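Local structure of sporulation and cell division protein SsgA (6SLC) at residues A[103-108]-A[116-121]. The protein probably takes part in the control of sporulation-specific cell division in Streptomyces, as a member of the SsgA-like family whose relative SsgB recruits FtsZ. Sequence-based numbering, arbitrary orientation.
Sequences VVCIAL and LLEAPA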
# COMPACT_ATOMS: atom_id res chain seq x y z
N VAL A 103 -13.01 -27.03 -5.67
CA VAL A 103 -13.11 -25.55 -5.70
C VAL A 103 -13.98 -25.10 -4.53
O VAL A 103 -14.81 -25.89 -4.05
CB VAL A 103 -13.67 -25.04 -7.03
CG1 VAL A 103 -12.73 -25.35 -8.18
CG2 VAL A 103 -15.07 -25.58 -7.28
N VAL A 104 -13.76 -23.87 -4.08
CA VAL A 104 -14.70 -23.16 -3.17
C VAL A 104 -15.40 -22.12 -4.04
O VAL A 104 -14.72 -21.33 -4.72
CB VAL A 104 -13.96 -22.58 -1.96
CG1 VAL A 104 -14.85 -21.68 -1.13
CG2 VAL A 104 -13.38 -23.68 -1.11
N CYS A 105 -16.73 -22.18 -4.07
CA CYS A 105 -17.56 -21.22 -4.82
C CYS A 105 -17.79 -20.02 -3.90
O CYS A 105 -18.11 -20.23 -2.72
CB CYS A 105 -18.84 -21.90 -5.28
SG CYS A 105 -18.58 -23.15 -6.58
N ILE A 106 -17.54 -18.81 -4.40
CA ILE A 106 -17.74 -17.53 -3.66
C ILE A 106 -18.74 -16.68 -4.46
O ILE A 106 -18.38 -16.18 -5.55
CB ILE A 106 -16.40 -16.83 -3.41
CG1 ILE A 106 -15.39 -17.79 -2.77
CG2 ILE A 106 -16.61 -15.57 -2.58
CD1 ILE A 106 -13.99 -17.23 -2.60
N ALA A 107 -19.95 -16.54 -3.93
CA ALA A 107 -21.02 -15.67 -4.48
C ALA A 107 -21.03 -14.36 -3.70
O ALA A 107 -21.28 -14.39 -2.49
CB ALA A 107 -22.34 -16.37 -4.38
N LEU A 108 -20.77 -13.25 -4.39
CA LEU A 108 -20.65 -11.89 -3.82
C LEU A 108 -21.78 -10.98 -4.34
O LEU A 108 -22.02 -10.97 -5.57
CB LEU A 108 -19.27 -11.35 -4.22
CG LEU A 108 -18.07 -12.15 -3.71
CD1 LEU A 108 -16.77 -11.51 -4.16
CD2 LEU A 108 -18.07 -12.24 -2.20
N LEU A 116 -20.07 -14.54 -9.19
CA LEU A 116 -19.75 -15.92 -8.77
C LEU A 116 -18.29 -16.22 -9.13
O LEU A 116 -17.95 -16.18 -10.31
CB LEU A 116 -20.70 -16.89 -9.48
CG LEU A 116 -20.48 -18.35 -9.12
CD1 LEU A 116 -20.65 -18.58 -7.63
CD2 LEU A 116 -21.44 -19.22 -9.92
N LEU A 117 -17.48 -16.53 -8.13
CA LEU A 117 -16.04 -16.84 -8.30
C LEU A 117 -15.78 -18.28 -7.85
O LEU A 117 -16.44 -18.73 -6.89
CB LEU A 117 -15.20 -15.83 -7.50
CG LEU A 117 -15.25 -14.39 -8.01
CD1 LEU A 117 -14.85 -13.43 -6.92
CD2 LEU A 117 -14.32 -14.19 -9.18
N GLU A 118 -14.86 -18.96 -8.54
CA GLU A 118 -14.33 -20.29 -8.14
C GLU A 118 -12.88 -20.10 -7.71
O GLU A 118 -12.10 -19.54 -8.50
CB GLU A 118 -14.44 -21.33 -9.25
CG GLU A 118 -15.88 -21.75 -9.52
CD GLU A 118 -16.06 -22.77 -10.64
OE1 GLU A 118 -15.05 -23.13 -11.30
OE2 GLU A 118 -17.22 -23.20 -10.83
N ALA A 119 -12.57 -20.50 -6.48
CA ALA A 119 -11.20 -20.57 -5.94
C ALA A 119 -10.76 -22.04 -5.91
O ALA A 119 -11.53 -22.92 -5.55
CB ALA A 119 -11.17 -19.95 -4.57
N PRO A 120 -9.50 -22.35 -6.26
CA PRO A 120 -8.98 -23.69 -6.05
C PRO A 120 -8.89 -23.99 -4.54
O PRO A 120 -8.23 -23.25 -3.82
CB PRO A 120 -7.62 -23.65 -6.76
CG PRO A 120 -7.22 -22.19 -6.73
CD PRO A 120 -8.52 -21.44 -6.86
N ALA A 121 -9.56 -25.07 -4.12
CA ALA A 121 -9.75 -25.47 -2.70
C ALA A 121 -8.39 -25.72 -2.04
O ALA A 121 -8.15 -25.21 -0.93
CB ALA A 121 -10.65 -26.68 -2.63
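Val104 with Ala119 and Ile106 with Leu117 are the hydrogen-bonded pairs of this antiparallel hairpin, each closed by two backbone bonds. Ile106 N to Leu117 O is the shortest of the four at 2.7 Å, and Ala119 N meets Val104 O almost straight, at 178°. The same carbonyls also draw CA-H contacts, with Val103 CA 3.1 Å from Ala119 O. Side chains then alternate between the two faces. On one, Leu117 CD1 meets Leu108 CD1 at 3.9 Å, a methyl contact between side chains that cross obliquely, while Ile106 has CD1 anti to CA (chi2 174°), which stretches the branch toward Ala119: Ile106 CD1 reaches to 4.4 Å from Ala119 CB. The other face is more mixed: with CG anti to the backbone nitrogen (chi1 -179°), Leu116 turns CD1 back toward the other strand, where it touches Ala107 CB at 4.3 Å, comes to 3.9 Å of Ile106 O and lies near Cys105 CB. Beside it the CG methylene of Glu118 touches Cys105 SG at 4.2 Å, and its carboxylate OE1 is held by Ser98 through a hydrogen bond. Leu108 reaches Trp71 and Phe73 of strand 67-74, consistent with its face lining the inside of a barrel. Strand 91-98 flanks the hairpin beyond 103-108 and strand 19-34 beyond 116-120, and Pro120 is the N-cap residue of helix 121-134.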